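Local coordinates for uncharacterized protein (PDB 6I86), which is of unknown function but is encoded in the crocagin gene cluster and probably takes part in making that ribosomally derived peptide natural product, at residues A[10-15]-A[103-108]; A[61-66]-A[138-143]; A[79-84]-A[123-128]. One frame throughout, in Å; residues are numbered along the deposited sequence.

Contact 1. Residues A[10-15]-A[103-108]; sequences IILPAS and PTLNRH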
# COMPACT_ATOMS: atom_id res chain seq x y z
N ILE A 10 5.17 -0.30 -7.23
CA ILE A 10 4.01 -0.22 -8.11
C ILE A 10 3.72 1.25 -8.40
O ILE A 10 3.98 2.13 -7.57
CB ILE A 10 2.76 -0.91 -7.53
CG1 ILE A 10 2.34 -0.25 -6.21
CG2 ILE A 10 3.02 -2.40 -7.32
CD1 ILE A 10 1.04 -0.79 -5.65
N ILE A 11 3.18 1.50 -9.58
CA ILE A 11 2.71 2.82 -9.98
C ILE A 11 1.26 2.66 -10.40
O ILE A 11 0.96 1.90 -11.33
CB ILE A 11 3.55 3.42 -11.12
CG1 ILE A 11 5.03 3.48 -10.74
CG2 ILE A 11 3.04 4.80 -11.49
CD1 ILE A 11 5.92 3.98 -11.85
N LEU A 12 0.36 3.36 -9.71
CA LEU A 12 -1.06 3.23 -10.01
C LEU A 12 -1.75 4.57 -9.83
O LEU A 12 -1.27 5.41 -9.05
CB LEU A 12 -1.74 2.17 -9.13
CG LEU A 12 -1.33 1.86 -7.68
CD1 LEU A 12 -1.05 3.10 -6.84
CD2 LEU A 12 -2.43 1.03 -7.04
N PRO A 13 -2.85 4.80 -10.52
CA PRO A 13 -3.65 6.00 -10.25
C PRO A 13 -4.56 5.79 -9.05
O PRO A 13 -4.95 4.67 -8.71
CB PRO A 13 -4.47 6.17 -11.54
CG PRO A 13 -4.67 4.76 -12.02
CD PRO A 13 -3.42 4.00 -11.62
N ALA A 14 -4.91 6.91 -8.41
CA ALA A 14 -5.81 6.88 -7.27
C ALA A 14 -6.32 8.28 -7.00
O ALA A 14 -5.59 9.26 -7.17
CB ALA A 14 -5.12 6.32 -6.02
N SER A 15 -7.59 8.37 -6.59
CA SER A 15 -8.20 9.64 -6.22
C SER A 15 -8.38 9.80 -4.72
O SER A 15 -8.41 10.94 -4.24
CB SER A 15 -9.56 9.80 -6.91
OG SER A 15 -10.48 8.82 -6.48
N PRO A 103 -11.55 -1.43 -8.03
CA PRO A 103 -11.57 -2.53 -7.05
C PRO A 103 -11.05 -3.85 -7.59
O PRO A 103 -10.61 -4.70 -6.80
CB PRO A 103 -13.05 -2.63 -6.65
CG PRO A 103 -13.80 -1.87 -7.70
CD PRO A 103 -12.88 -0.81 -8.20
N THR A 104 -11.09 -4.07 -8.91
CA THR A 104 -10.61 -5.31 -9.50
C THR A 104 -9.15 -5.25 -9.91
O THR A 104 -8.70 -6.12 -10.66
CB THR A 104 -11.46 -5.68 -10.72
OG1 THR A 104 -11.26 -4.71 -11.75
CG2 THR A 104 -12.94 -5.71 -10.35
N LEU A 105 -8.40 -4.25 -9.44
CA LEU A 105 -7.02 -4.07 -9.89
C LEU A 105 -6.19 -5.32 -9.64
O LEU A 105 -5.52 -5.83 -10.55
CB LEU A 105 -6.40 -2.85 -9.21
CG LEU A 105 -5.29 -2.16 -10.00
CD1 LEU A 105 -5.81 -1.63 -11.32
CD2 LEU A 105 -4.66 -1.03 -9.19
N ASN A 106 -6.23 -5.84 -8.41
CA ASN A 106 -5.54 -7.08 -8.05
C ASN A 106 -4.07 -7.02 -8.44
O ASN A 106 -3.51 -7.94 -9.04
CB ASN A 106 -6.24 -8.28 -8.69
CG ASN A 106 -5.70 -9.61 -8.19
OD1 ASN A 106 -5.30 -9.73 -7.04
ND2 ASN A 106 -5.68 -10.60 -9.07
N ARG A 107 -3.44 -5.90 -8.10
CA ARG A 107 -2.06 -5.65 -8.48
C ARG A 107 -1.12 -6.36 -7.51
O ARG A 107 -1.07 -6.01 -6.32
CB ARG A 107 -1.78 -4.15 -8.50
CG ARG A 107 -0.35 -3.79 -8.86
CD ARG A 107 -0.11 -3.89 -10.35
NE ARG A 107 -1.10 -3.15 -11.13
CZ ARG A 107 -1.00 -1.86 -11.42
NH1 ARG A 107 0.05 -1.16 -11.01
NH2 ARG A 107 -1.95 -1.27 -12.13
N HIS A 108 -0.37 -7.34 -8.01
CA HIS A 108 0.56 -8.06 -7.16
C HIS A 108 1.69 -7.13 -6.71
O HIS A 108 2.32 -6.46 -7.54
CB HIS A 108 1.14 -9.27 -7.88
CG HIS A 108 2.08 -10.07 -7.05
ND1 HIS A 108 3.32 -10.49 -7.50
CD2 HIS A 108 1.98 -10.53 -5.78
CE1 HIS A 108 3.93 -11.17 -6.54
NE2 HIS A 108 3.13 -11.21 -5.49
O HOH W 1 -1.09 1.23 -13.43
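Polar contact between 10-15 and 103-108 rests on Arg107, whose guanidinium reaches across to the backbone carbonyl of Ile11. NH1 donates to Ile11 O at 3.2 Å with an N-H...O angle of 159°, so the bond is fairly straight though long. The acceptor lies in the guanidinium plane, at its edge, whereas seen from the carbonyl the donor stands 54° above the peptide plane. A water closes the same link by a second route: it donates to Ile11 O at 3.0 Å and accepts from Arg107 NH2 at 2.9 Å. Ile11 O is thus gripped twice, and two different nitrogens of one guanidinium are tied to it, which should hold the orientation of the whole group and limit turning about the CD-NE bond.

Apolar contact flanks this polar link. Arg107 leaves its backbone with CG anti to N (chi1 178°), and there CG meets Ile10 CG2 at 4.0 Å; the two side chains run past each other in opposite directions. The arginine chain is then bent at both chi2 and chi3, the torsions that place CD and NE. Leu12 and Leu105 touch through single methyl groups, CD2 to CD2 at 3.7 Å, with the side chains crossing obliquely. Leu12 CB lies 4.2 Å from Arg107 NH1, at a slant to the guanidinium.

The CA atoms of Ile10 and Arg107 are 8.2 Å apart, and no backbone hydrogen bond joins the segments: side chains bridge two sheets here. Strand 4-14 is an outermost strand of the five-stranded mixed sheet and pairs with strand 60-69, while strand 107-111 borders the four-stranded antiparallel sheet beside 94-99. Ile10 and Leu12 also pack on strands 17-22 and 94-99 of that second sheet.

Contact 2. Residues A[61-66]-A[138-143]; sequences YFKVRC and EAYPAD
Lys63 runs its aliphatic chain slantwise over the phenol of Tyr140, touching it at two places. Its CB is 3.5 Å from Tyr140 OH, and farther out CE comes to 3.6 Å from Tyr140 CE1. The route between these points follows from the torsions: CG is anti to the backbone N (chi1 174°), the chain continues extended through chi2, and the bend at chi3 (-67°) places CE near the CE1 side of the ring. NZ then lies 3.8 Å from that same CE1, toward the loop backbone. It is 3.4 Å from Ala142 O, but the angle is too poor for a hydrogen bond; the ammonium donates instead to Glu144 O, just beyond the segment.

The CD2-CE2 edge of the ring meets strand backbone. Tyr61 O stands in the ring plane, 3.3 Å from Tyr140 CE2, while Phe62 CA is 4.0 Å from the same CE2. The side chains of Tyr61 and Tyr140 only brush, CB to CD2 at 4.4 Å. The nearest CA atoms, those of Tyr61 and Tyr140, are 7.2 Å apart, and the long tyrosine side chain spans that gap, packing the loop between helix 125-128 and strand 148-154 onto strand 60-69. Its ring also meets that of His131.

No hydrogen bond crosses directly between 61-66 and 138-143, yet Asp147 connects them: its OD2 accepts from Lys63 N and is hydrogen-bonded to Tyr140 OH. Chemically, then, this is mainly packing of methylenes and backbone against a phenol whose polar tip is held by a carboxylate. Tyr61 O is buried without a hydrogen-bonding partner, and the slightly positive C-H edge of Tyr140 probably offsets part of that cost through a weak electrostatic contact.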
# COMPACT_ATOMS: atom_id res chain seq x y z
N TYR A 61 -1.16 9.91 -10.17
CA TYR A 61 -0.45 8.65 -10.32
C TYR A 61 0.69 8.63 -9.31
O TYR A 61 1.44 9.60 -9.21
CB TYR A 61 0.11 8.47 -11.73
CG TYR A 61 -0.88 7.92 -12.73
CD1 TYR A 61 -1.75 8.76 -13.41
CD2 TYR A 61 -0.92 6.56 -13.01
CE1 TYR A 61 -2.65 8.26 -14.34
CE2 TYR A 61 -1.81 6.05 -13.94
CZ TYR A 61 -2.67 6.91 -14.59
OH TYR A 61 -3.57 6.40 -15.52
N PHE A 62 0.81 7.54 -8.57
CA PHE A 62 1.70 7.50 -7.42
C PHE A 62 2.56 6.24 -7.44
O PHE A 62 2.07 5.15 -7.75
CB PHE A 62 0.91 7.59 -6.12
CG PHE A 62 -0.08 8.72 -6.11
CD1 PHE A 62 0.36 10.04 -6.01
CD2 PHE A 62 -1.44 8.48 -6.25
CE1 PHE A 62 -0.54 11.09 -6.02
CE2 PHE A 62 -2.35 9.53 -6.25
CZ PHE A 62 -1.90 10.84 -6.14
N LYS A 63 3.83 6.41 -7.09
CA LYS A 63 4.79 5.32 -7.02
C LYS A 63 4.94 4.91 -5.56
O LYS A 63 5.32 5.73 -4.71
CB LYS A 63 6.13 5.75 -7.61
CG LYS A 63 7.25 4.72 -7.45
CD LYS A 63 8.56 5.24 -8.04
CE LYS A 63 8.47 5.39 -9.56
NZ LYS A 63 9.74 5.93 -10.14
N VAL A 64 4.64 3.65 -5.26
CA VAL A 64 4.70 3.13 -3.90
C VAL A 64 5.71 1.99 -3.88
O VAL A 64 5.55 1.00 -4.59
CB VAL A 64 3.32 2.64 -3.41
CG1 VAL A 64 3.41 2.18 -1.96
CG2 VAL A 64 2.28 3.74 -3.57
N ARG A 65 6.75 2.15 -3.06
CA ARG A 65 7.73 1.10 -2.85
C ARG A 65 7.33 0.29 -1.62
O ARG A 65 7.02 0.86 -0.57
CB ARG A 65 9.13 1.69 -2.66
CG ARG A 65 10.19 0.65 -2.36
CD ARG A 65 11.57 1.29 -2.24
NE ARG A 65 11.93 2.03 -3.45
CZ ARG A 65 12.77 3.05 -3.48
NH1 ARG A 65 13.35 3.47 -2.36
NH2 ARG A 65 13.05 3.66 -4.62
N CYS A 66 7.30 -1.03 -1.77
CA CYS A 66 6.98 -1.93 -0.67
C CYS A 66 8.20 -2.79 -0.36
O CYS A 66 8.83 -3.34 -1.28
CB CYS A 66 5.79 -2.83 -1.01
SG CYS A 66 5.19 -3.80 0.39
N GLU A 138 3.19 5.23 -17.34
CA GLU A 138 4.37 5.27 -18.19
C GLU A 138 5.01 6.66 -18.19
O GLU A 138 6.23 6.78 -18.34
CB GLU A 138 4.00 4.86 -19.62
CG GLU A 138 3.22 3.53 -19.80
CD GLU A 138 1.86 3.45 -19.10
OE1 GLU A 138 1.35 4.47 -18.62
OE2 GLU A 138 1.30 2.33 -19.02
N ALA A 139 4.21 7.70 -18.01
CA ALA A 139 4.67 9.08 -17.99
C ALA A 139 5.14 9.53 -16.62
O ALA A 139 5.61 10.67 -16.48
CB ALA A 139 3.56 10.01 -18.50
N TYR A 140 5.00 8.69 -15.60
CA TYR A 140 5.57 9.00 -14.29
C TYR A 140 7.08 9.06 -14.43
O TYR A 140 7.70 8.06 -14.84
CB TYR A 140 5.15 7.95 -13.26
CG TYR A 140 5.46 8.31 -11.82
CD1 TYR A 140 6.76 8.30 -11.33
CD2 TYR A 140 4.43 8.65 -10.94
CE1 TYR A 140 7.03 8.62 -10.01
CE2 TYR A 140 4.70 8.97 -9.62
CZ TYR A 140 6.00 8.96 -9.16
OH TYR A 140 6.28 9.28 -7.85
N PRO A 141 7.71 10.18 -14.11
CA PRO A 141 9.16 10.31 -14.34
C PRO A 141 9.94 9.26 -13.57
O PRO A 141 9.72 9.04 -12.38
CB PRO A 141 9.47 11.73 -13.82
CG PRO A 141 8.16 12.46 -13.91
CD PRO A 141 7.12 11.43 -13.60
N ALA A 142 10.87 8.60 -14.28
CA ALA A 142 11.60 7.48 -13.70
C ALA A 142 12.42 7.90 -12.48
O ALA A 142 12.59 7.10 -11.55
CB ALA A 142 12.51 6.86 -14.76
N ASP A 143 12.95 9.12 -12.47
CA ASP A 143 13.82 9.57 -11.40
C ASP A 143 13.07 10.27 -10.28
O ASP A 143 13.71 10.90 -9.42
CB ASP A 143 14.90 10.50 -11.96
CG ASP A 143 14.32 11.71 -12.66
OD1 ASP A 143 13.10 11.74 -12.88
OD2 ASP A 143 15.10 12.64 -12.97

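Contact 3. Residues A[79-84]-A[123-128]; sequences NADVSE and WSVHEE
A classic beta bulge sets Asp81 and Val82 together opposite Trp123. Both amides donate to Trp123 O, Asp81 N at 2.8 Å and Val82 N at 3.2 Å; the second arrives nearly along the C=O axis. The return bond, Trp123 N to Val82 O, is straighter, with an N-H...O angle of 167°, and completes an antiparallel hydrogen-bonded pair. Beside it Val82 CG1 packs on Trp123 CB at 3.6 Å.

Past the bulge, side chains of both segments hold the first turn of helix 125-128. Asp81 CG is anti to its carbonyl carbon (chi1 -62°), and OD2 accepts from His126 N at 2.9 Å, with Val125 N also 2.8 Å away; this place at the amino end of the helix would probably stabilise Asp81 as the anion. Ser124, at the N-cap, is used twice: OG donates to Asn79 O at 2.9 Å and accepts from Glu127 N at 3.0 Å.

Asn79 ND2 and Glu127 OE1 are joined through a water that also bonds to His126 ND1, while OE1 has a salt bridge to Lys130. Within its own segment, Trp123 NE1 donates to Glu128 OE1, on the anti lone pair of that oxygen. The motifs are thus a classic beta bulge between outermost strand 82-90 and strand 115-123, followed directly by a serine N-cap that starts helix 125-128.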
# COMPACT_ATOMS: atom_id res chain seq x y z
N ASN A 79 12.21 12.16 2.62
CA ASN A 79 11.29 13.28 2.43
C ASN A 79 9.91 13.01 3.02
O ASN A 79 8.93 13.65 2.61
CB ASN A 79 11.18 13.63 0.95
CG ASN A 79 10.89 12.42 0.07
OD1 ASN A 79 11.17 11.29 0.45
ND2 ASN A 79 10.31 12.67 -1.10
N ALA A 80 9.80 12.07 3.96
CA ALA A 80 8.50 11.74 4.54
C ALA A 80 7.94 12.90 5.35
O ALA A 80 8.64 13.54 6.13
CB ALA A 80 8.63 10.50 5.43
N ASP A 81 6.64 13.16 5.16
CA ASP A 81 5.91 14.11 5.98
C ASP A 81 5.10 13.44 7.08
O ASP A 81 4.72 14.10 8.05
CB ASP A 81 4.96 14.94 5.11
CG ASP A 81 5.68 15.76 4.06
OD1 ASP A 81 6.65 16.46 4.43
OD2 ASP A 81 5.29 15.71 2.88
N VAL A 82 4.81 12.15 6.93
CA VAL A 82 3.99 11.42 7.89
C VAL A 82 4.51 9.99 7.97
O VAL A 82 5.04 9.45 6.99
CB VAL A 82 2.49 11.46 7.50
CG1 VAL A 82 2.25 10.74 6.17
CG2 VAL A 82 1.62 10.88 8.60
N SER A 83 4.39 9.40 9.15
CA SER A 83 4.84 8.04 9.42
C SER A 83 3.88 7.43 10.42
O SER A 83 3.67 7.99 11.50
CB SER A 83 6.28 8.04 9.96
OG SER A 83 6.66 6.76 10.41
N GLU A 84 3.29 6.29 10.07
CA GLU A 84 2.37 5.63 10.99
C GLU A 84 2.67 4.15 11.04
O GLU A 84 2.89 3.50 10.01
CB GLU A 84 0.90 5.88 10.60
CG GLU A 84 0.36 5.07 9.44
CD GLU A 84 -1.12 5.35 9.22
OE1 GLU A 84 -1.86 5.39 10.23
OE2 GLU A 84 -1.53 5.52 8.06
N TRP A 123 4.92 8.39 4.08
CA TRP A 123 4.37 9.09 2.93
C TRP A 123 4.90 10.51 2.88
O TRP A 123 5.06 11.17 3.91
CB TRP A 123 2.83 9.10 2.98
CG TRP A 123 2.21 9.45 1.67
CD1 TRP A 123 1.82 10.69 1.25
CD2 TRP A 123 1.92 8.55 0.60
NE1 TRP A 123 1.29 10.61 -0.01
CE2 TRP A 123 1.34 9.31 -0.43
CE3 TRP A 123 2.08 7.17 0.42
CZ2 TRP A 123 0.93 8.74 -1.64
CZ3 TRP A 123 1.68 6.61 -0.77
CH2 TRP A 123 1.10 7.39 -1.79
N SER A 124 5.17 10.98 1.67
CA SER A 124 5.61 12.35 1.41
C SER A 124 4.48 13.07 0.69
O SER A 124 4.25 12.84 -0.50
CB SER A 124 6.90 12.37 0.59
OG SER A 124 7.27 13.69 0.27
N VAL A 125 3.78 13.94 1.41
CA VAL A 125 2.77 14.78 0.77
C VAL A 125 3.43 15.73 -0.23
O VAL A 125 2.85 16.05 -1.27
CB VAL A 125 1.97 15.55 1.84
CG1 VAL A 125 0.93 16.44 1.19
CG2 VAL A 125 1.31 14.58 2.81
N HIS A 126 4.66 16.17 0.07
CA HIS A 126 5.39 17.02 -0.87
C HIS A 126 5.64 16.30 -2.19
O HIS A 126 5.45 16.88 -3.26
CB HIS A 126 6.70 17.47 -0.23
CG HIS A 126 7.36 18.61 -0.96
ND1 HIS A 126 8.59 18.49 -1.56
CD2 HIS A 126 6.96 19.88 -1.17
CE1 HIS A 126 8.92 19.64 -2.12
NE2 HIS A 126 7.94 20.50 -1.90
N GLU A 127 6.07 15.04 -2.12
CA GLU A 127 6.30 14.28 -3.34
C GLU A 127 4.99 13.93 -4.03
O GLU A 127 4.90 13.98 -5.26
CB GLU A 127 7.10 13.02 -3.03
CG GLU A 127 7.59 12.26 -4.25
CD GLU A 127 8.71 12.98 -4.98
OE1 GLU A 127 9.31 13.90 -4.40
OE2 GLU A 127 8.99 12.63 -6.15
N GLU A 128 3.97 13.56 -3.25
CA GLU A 128 2.66 13.26 -3.82
C GLU A 128 2.13 14.42 -4.65
O GLU A 128 1.63 14.22 -5.76
CB GLU A 128 1.67 12.92 -2.70
CG GLU A 128 0.22 12.87 -3.17
CD GLU A 128 -0.78 12.91 -2.04
OE1 GLU A 128 -0.48 12.37 -0.95
OE2 GLU A 128 -1.87 13.48 -2.24
O HOH W 2 9.86 15.58 -2.02

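All three contacts reach the five-stranded mixed sheet. Contacts 1 and 2 have centres 12 Å apart and touch directly, because strands 4-14 and 60-69 are neighbours: Ile10 O lies 2.8 Å from Val64 N. Contact 3 sits toward the other border, its centre 15 Å from that of contact 2, yet meets it where Phe62 CE1 is 3.4 Å from Glu128 CG. Contacts 1 and 3 do not touch, their nearest atoms being about 7 Å apart. Asp147 is hydrogen-bonded to Lys63 N and Tyr140 OH in contact 2 and, through its backbone, to Ser124 in contact 3. A glycerol, probably from crystallisation, lies about 4 Å from the Trp123 side chain; whether it marks a functional pocket is not known.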